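Local coordinates for protein aminopeptidase YwaD (Bacillus subtilis, PDB 6HC6) that removes N-terminal amino acids such as leucine, arginine and lysine from peptides, using two zinc ions per subunit, at residues 112-115 against 116-119; 151-155 against 156-160; 261-264 against 265-269. All blocks are in the same frame, centred on the assembly; numbering follows the deposited sequence.

Interaction 1: residues 112-115 against 116-119; sequences QAAS and GSAP
A114 and S117 mark the ends of a type II beta turn that carries the chain out of strand 107-113, a strand of the mixed sheet that also holds strands 148-152 and 198-201, into the loop leading to strand 125-131. S115 and G116 occupy the corners. G116 sits at phi 88° and psi 5°, where a beta-carbon would run into the carbonyl oxygen of S115, so the missing side chain is what admits this backbone shape. The turn is closed by S117 N, which donates to A114 O at 3.1 Å.

S117 adds a second grip on the same oxygen. Its OG, held between its own N and carbonyl carbon (chi1 65°), donates to A114 O over 2.7 Å, in the carbonyl plane and on a lone pair. One carbonyl thus takes backbone and side-chain protons from a single residue, while V198 N makes a weak bond to S117 OG. With an alanine here, A114 O would probably lose its shorter partner and V198 N its weak acceptor.

The CB of S115 points away from 116-119, and its side chain lies about 9 Å from that of E295, a zinc ligand. A114 CB lies 4.0 Å from S117 OG, methyl alongside hydroxyl.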
loop_
_atom_site.group_PDB
_atom_site.type_symbol
_atom_site.label_atom_id
_atom_site.label_comp_id
_atom_site.label_asym_id
_atom_site.label_seq_id
_atom_site.Cartn_x
_atom_site.Cartn_y
_atom_site.Cartn_z
ATOM N N GLN A 112 -12.326 11.892 -4.399
ATOM C CA GLN A 112 -11.260 11.512 -3.482
ATOM C C GLN A 112 -10.210 12.603 -3.552
ATOM O O GLN A 112 -9.715 12.916 -4.639
ATOM C CB GLN A 112 -10.657 10.153 -3.846
ATOM C CG GLN A 112 -11.401 8.990 -3.237
ATOM C CD GLN A 112 -10.812 8.599 -1.903
ATOM O OE1 GLN A 112 -9.800 7.906 -1.848
ATOM N NE2 GLN A 112 -11.424 9.068 -0.818
ATOM N N ALA A 113 -9.887 13.187 -2.405
ATOM C CA ALA A 113 -8.962 14.302 -2.353
ATOM C C ALA A 113 -7.537 13.785 -2.255
ATOM O O ALA A 113 -7.276 12.753 -1.628
ATOM C CB ALA A 113 -9.279 15.213 -1.170
ATOM N N ALA A 114 -6.621 14.495 -2.897
ATOM C CA ALA A 114 -5.228 14.082 -2.913
ATOM C C ALA A 114 -4.550 14.480 -1.607
ATOM O O ALA A 114 -4.595 15.645 -1.200
ATOM C CB ALA A 114 -4.500 14.710 -4.099
ATOM N N SER A 115 -3.932 13.509 -0.946
ATOM C CA SER A 115 -3.108 13.820 0.209
ATOM C C SER A 115 -2.039 14.836 -0.180
ATOM O O SER A 115 -1.425 14.741 -1.247
ATOM C CB SER A 115 -2.473 12.536 0.753
ATOM O OG SER A 115 -1.672 12.796 1.890
ATOM N N GLY A 116 -1.846 15.837 0.672
ATOM C CA GLY A 116 -0.886 16.882 0.395
ATOM C C GLY A 116 -1.411 18.056 -0.400
ATOM O O GLY A 116 -0.620 18.931 -0.772
ATOM N N SER A 117 -2.709 18.104 -0.689
ATOM C CA SER A 117 -3.282 19.266 -1.358
ATOM C C SER A 117 -4.043 20.109 -0.339
ATOM O O SER A 117 -4.151 19.759 0.836
ATOM C CB SER A 117 -4.170 18.848 -2.534
ATOM O OG SER A 117 -5.306 18.114 -2.114
ATOM N N ALA A 118 -4.578 21.264 -0.803
ATOM C CA ALA A 118 -5.153 22.228 0.121
ATOM C C ALA A 118 -6.647 21.988 0.330
ATOM O O ALA A 118 -7.350 21.546 -0.586
ATOM C CB ALA A 118 -4.935 23.648 -0.397
ATOM N N PRO A 119 -7.145 22.272 1.528
ATOM C CA PRO A 119 -8.587 22.268 1.771
ATOM C C PRO A 119 -9.184 23.571 1.261
ATOM O O PRO A 119 -8.491 24.411 0.696
ATOM C CB PRO A 119 -8.683 22.173 3.295
ATOM C CG PRO A 119 -7.469 22.913 3.771
ATOM C CD PRO A 119 -6.382 22.594 2.750
#

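Interaction 2: residues 151-155 against 156-160; sequences ISRGD and LTYYE
R153 and Y158 meet in the first connection of a beta-alpha-beta unit of the PA domain, where strand 148-152 gives way to helix 158-167. A capping box starts the helix: E160 N donates to T157 OG1 at 3.1 Å, and T157 N returns a bond to E160 OE2 from above the carboxylate plane. Ahead of it, L156 N bonds to G154 O at 2.7 Å, closing a classic gamma turn with D155 at its corner. A water bridges the bend, accepting from G154 N and donating to L156 O.

R153 extends its chain from CG to NE, with CG anti to the backbone N (chi1 168°), an extension that carries NE to the hydroxyl end of Y158. OH lies over one face of the guanidinium, 2.9 Å from NE, with the guanidinium and phenol ring planes 42° apart; the angle is too poor for a hydrogen bond. NH1 and NH2 have partners elsewhere: NH1 donates to N177 OD1, and NH2 forms a salt bridge with the C-terminal carboxylate of K455. The tyrosine thus meets the cation, whose charge is paired with the chain terminus, by van der Waals contact rather than a hydrogen bond, and the positive charge would probably polarise its hydroxyl.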
loop_
_atom_site.group_PDB
_atom_site.type_symbol
_atom_site.label_atom_id
_atom_site.label_comp_id
_atom_site.label_asym_id
_atom_site.label_seq_id
_atom_site.Cartn_x
_atom_site.Cartn_y
_atom_site.Cartn_z
ATOM N N ILE A 151 -9.221 18.423 -15.593
ATOM C CA ILE A 151 -8.161 17.740 -16.319
ATOM C C ILE A 151 -8.534 16.274 -16.441
ATOM O O ILE A 151 -8.883 15.632 -15.445
ATOM C CB ILE A 151 -6.807 17.885 -15.597
ATOM C CG1 ILE A 151 -6.547 19.351 -15.233
ATOM C CG2 ILE A 151 -5.676 17.328 -16.457
ATOM C CD1 ILE A 151 -5.238 19.576 -14.496
ATOM N N SER A 152 -8.453 15.744 -17.648
ATOM C CA SER A 152 -8.616 14.310 -17.808
ATOM C C SER A 152 -7.354 13.603 -17.348
ATOM O O SER A 152 -6.241 14.099 -17.530
ATOM C CB SER A 152 -8.903 13.950 -19.262
ATOM O OG SER A 152 -8.843 12.547 -19.447
ATOM N N ARG A 153 -7.534 12.437 -16.748
ATOM C CA ARG A 153 -6.397 11.571 -16.486
ATOM C C ARG A 153 -5.763 11.147 -17.807
ATOM O O ARG A 153 -6.432 11.073 -18.846
ATOM C CB ARG A 153 -6.859 10.364 -15.669
ATOM C CG ARG A 153 -5.863 9.230 -15.552
ATOM C CD ARG A 153 -6.465 8.036 -14.827
ATOM N NE ARG A 153 -5.409 7.088 -14.447
ATOM C CZ ARG A 153 -5.630 5.821 -14.119
ATOM N NH1 ARG A 153 -6.869 5.349 -14.132
ATOM N NH2 ARG A 153 -4.615 5.020 -13.793
ATOM N N GLY A 154 -4.457 10.910 -17.776
ATOM C CA GLY A 154 -3.733 10.390 -18.924
ATOM C C GLY A 154 -2.410 11.073 -19.224
ATOM O O GLY A 154 -2.234 12.273 -19.004
ATOM N N ASP A 155 -1.462 10.286 -19.740
ATOM C CA ASP A 155 -0.146 10.747 -20.182
ATOM C C ASP A 155 0.723 11.196 -19.009
ATOM O O ASP A 155 1.723 10.543 -18.692
ATOM C CB ASP A 155 -0.270 11.883 -21.209
ATOM C CG ASP A 155 -0.817 11.408 -22.549
ATOM O OD1 ASP A 155 -1.379 10.296 -22.599
ATOM O OD2 ASP A 155 -0.679 12.148 -23.550
ATOM N N LEU A 156 0.351 12.304 -18.366
ATOM C CA LEU A 156 1.131 12.920 -17.303
ATOM C C LEU A 156 0.785 12.322 -15.944
ATOM O O LEU A 156 -0.297 11.769 -15.739
ATOM C CB LEU A 156 0.885 14.427 -17.261
ATOM C CG LEU A 156 0.955 15.147 -18.598
ATOM C CD1 LEU A 156 0.773 16.648 -18.430
ATOM C CD2 LEU A 156 2.274 14.827 -19.223
ATOM N N THR A 157 1.716 12.458 -15.001
ATOM C CA THR A 157 1.385 12.133 -13.621
ATOM C C THR A 157 0.383 13.142 -13.062
ATOM O O THR A 157 0.237 14.261 -13.561
ATOM C CB THR A 157 2.637 12.112 -12.743
ATOM O OG1 THR A 157 3.185 13.433 -12.652
ATOM C CG2 THR A 157 3.675 11.168 -13.326
ATOM N N TYR A 158 -0.316 12.727 -12.005
ATOM C CA TYR A 158 -1.269 13.624 -11.359
ATOM C C TYR A 158 -0.572 14.858 -10.816
ATOM O O TYR A 158 -1.110 15.969 -10.896
ATOM C CB TYR A 158 -1.991 12.899 -10.234
ATOM C CG TYR A 158 -2.800 11.727 -10.692
ATOM C CD1 TYR A 158 -3.653 11.829 -11.785
ATOM C CD2 TYR A 158 -2.727 10.515 -10.029
ATOM C CE1 TYR A 158 -4.416 10.755 -12.198
ATOM C CE2 TYR A 158 -3.482 9.428 -10.440
ATOM C CZ TYR A 158 -4.331 9.558 -11.520
ATOM O OH TYR A 158 -5.081 8.477 -11.926
ATOM N N TYR A 159 0.628 14.685 -10.256
ATOM C CA TYR A 159 1.364 15.836 -9.752
ATOM C C TYR A 159 1.663 16.827 -10.874
ATOM O O TYR A 159 1.459 18.038 -10.716
ATOM C CB TYR A 159 2.665 15.399 -9.073
ATOM C CG TYR A 159 3.486 16.596 -8.681
ATOM C CD1 TYR A 159 2.991 17.517 -7.768
ATOM C CD2 TYR A 159 4.730 16.841 -9.257
ATOM C CE1 TYR A 159 3.715 18.639 -7.419
ATOM C CE2 TYR A 159 5.472 17.960 -8.907
ATOM C CZ TYR A 159 4.956 18.855 -7.985
ATOM O OH TYR A 159 5.669 19.974 -7.622
ATOM N N GLU A 160 2.139 16.325 -12.019
ATOM C CA GLU A 160 2.463 17.205 -13.144
ATOM C C GLU A 160 1.239 17.997 -13.583
ATOM O O GLU A 160 1.333 19.196 -13.870
ATOM C CB GLU A 160 3.018 16.394 -14.314
ATOM C CG GLU A 160 4.544 16.242 -14.303
ATOM C CD GLU A 160 5.027 14.932 -14.923
ATOM O OE1 GLU A 160 6.153 14.494 -14.591
ATOM O OE2 GLU A 160 4.288 14.343 -15.740
HETATM O O HOH W 1 -2.638 10.546 -15.717
#

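Interaction 3: residues 261-264 against 265-269; sequences NDNG and SGTSV. With ZN (zinc ion), chain D; ZN (zinc ion), chain E.
S265 reaches back to N261 in the opening turn of helix 260-277, beside D262, the carboxylate that bridges the two zinc ions of this M28 aminopeptidase. D262 OD1 binds one zinc ion and OD2 the other, each at 2.0 Å, and a water spans the same pair. H250 and D323 also bind the first zinc ion; E295, H401 and E452 bind the second.

The second shell fixes the backbone around D262. A wider pi-type turn and a cis peptide between D262 and N263 shape it, and D405 accepts from the N of N261 and of D262. S265 OG donates to N261 O over 2.6 Å, in the carbonyl plane on a lone pair, and is also bonded to V325 N. N261 itself is held at its amide end by E397 and G326. N263, its CG anti to the backbone N (chi1 -175°), turns OD1 to G266 N at 2.9 Å, met from above the amide carbonyl plane, while ND2 goes to L322 O.

Farther along, regular helix bonding takes over, with T267 N on N263 O nearly straight (172°). S265 O accepts twice, from V269 N at 2.9 Å and from S268 OG at 2.7 Å.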
loop_
_atom_site.group_PDB
_atom_site.type_symbol
_atom_site.label_atom_id
_atom_site.label_comp_id
_atom_site.label_asym_id
_atom_site.label_seq_id
_atom_site.Cartn_x
_atom_site.Cartn_y
_atom_site.Cartn_z
ATOM N N ASN A 261 -7.397 -8.534 -0.139
ATOM C CA ASN A 261 -6.124 -8.951 -0.711
ATOM C C ASN A 261 -5.012 -7.906 -0.576
ATOM O O ASN A 261 -3.849 -8.273 -0.356
ATOM C CB ASN A 261 -6.293 -9.317 -2.190
ATOM C CG ASN A 261 -5.123 -10.122 -2.685
ATOM O OD1 ASN A 261 -4.630 -10.995 -1.949
ATOM N ND2 ASN A 261 -4.617 -9.808 -3.884
ATOM N N ASP A 262 -5.327 -6.614 -0.738
ATOM C CA ASP A 262 -4.360 -5.520 -0.555
ATOM C C ASP A 262 -4.726 -4.748 0.714
ATOM O O ASP A 262 -5.441 -3.751 0.639
ATOM C CB ASP A 262 -4.376 -4.569 -1.781
ATOM C CG ASP A 262 -3.240 -3.571 -1.756
ATOM O OD1 ASP A 262 -2.242 -3.839 -1.041
ATOM O OD2 ASP A 262 -3.341 -2.514 -2.444
ATOM N N ASN A 263 -4.214 -5.169 1.880
ATOM C CA ASN A 263 -3.264 -6.259 2.041
ATOM C C ASN A 263 -3.598 -7.056 3.297
ATOM O O ASN A 263 -2.721 -7.413 4.077
ATOM C CB ASN A 263 -1.835 -5.708 2.119
ATOM C CG ASN A 263 -0.792 -6.813 2.158
ATOM O OD1 ASN A 263 -0.991 -7.876 1.573
ATOM N ND2 ASN A 263 0.324 -6.562 2.842
ATOM N N GLY A 264 -4.885 -7.319 3.510
ATOM C CA GLY A 264 -5.241 -8.278 4.547
ATOM C C GLY A 264 -4.523 -9.595 4.339
ATOM O O GLY A 264 -4.083 -10.241 5.296
ATOM N N SER A 265 -4.363 -9.993 3.075
ATOM C CA SER A 265 -3.720 -11.258 2.761
ATOM C C SER A 265 -2.302 -11.312 3.313
ATOM O O SER A 265 -1.933 -12.273 3.993
ATOM C CB SER A 265 -3.714 -11.490 1.244
ATOM O OG SER A 265 -2.877 -10.536 0.599
ATOM N N GLY A 266 -1.475 -10.313 2.995
ATOM C CA GLY A 266 -0.098 -10.353 3.467
ATOM C C GLY A 266 -0.005 -10.264 4.977
ATOM O O GLY A 266 0.823 -10.933 5.602
ATOM N N THR A 267 -0.835 -9.415 5.583
ATOM C CA THR A 267 -0.868 -9.325 7.035
ATOM C C THR A 267 -1.207 -10.676 7.648
ATOM O O THR A 267 -0.563 -11.122 8.609
ATOM C CB THR A 267 -1.878 -8.260 7.463
ATOM O OG1 THR A 267 -1.484 -6.985 6.921
ATOM C CG2 THR A 267 -1.933 -8.148 8.999
ATOM N N SER A 268 -2.186 -11.367 7.062
ATOM C CA SER A 268 -2.644 -12.638 7.607
ATOM C C SER A 268 -1.605 -13.737 7.419
ATOM O O SER A 268 -1.420 -14.579 8.304
ATOM C CB SER A 268 -3.973 -13.020 6.950
ATOM O OG SER A 268 -3.771 -13.488 5.625
ATOM N N VAL A 269 -0.917 -13.756 6.271
ATOM C CA VAL A 269 0.112 -14.771 6.046
ATOM C C VAL A 269 1.316 -14.515 6.946
ATOM O O VAL A 269 1.944 -15.449 7.463
ATOM C CB VAL A 269 0.510 -14.787 4.562
ATOM C CG1 VAL A 269 1.679 -15.728 4.332
ATOM C CG2 VAL A 269 -0.691 -15.186 3.694
HETATM ZN ZN ZN D . -0.263 -3.446 -0.939
HETATM ZN ZN ZN E . -2.394 -0.697 -2.413
HETATM O O HOH W 2 0.113 -3.382 -2.901
HETATM O O HOH W 3 -0.479 -1.434 -1.362
#

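In the fold
From the N terminus the three contacts come in series, none enclosing or crossing another, and each spans only a few residues. Interaction 1 turns the chain after strand 107-113; interaction 2 leads from strand 148-152 of the same sheet into helix 158-167. Their centres lie about 15 Å apart, with nearest atoms about 7 Å apart. Interaction 3 belongs to the peptidase part, in the helix between strands 244-250 and 285-291 of the eight-stranded sheet, about 27 and 30 Å from the other two, centre to centre. The C-terminal tail links the parts: K455 pairs with R153 of interaction 2, while E452 binds a zinc ion shared with D262 of interaction 3.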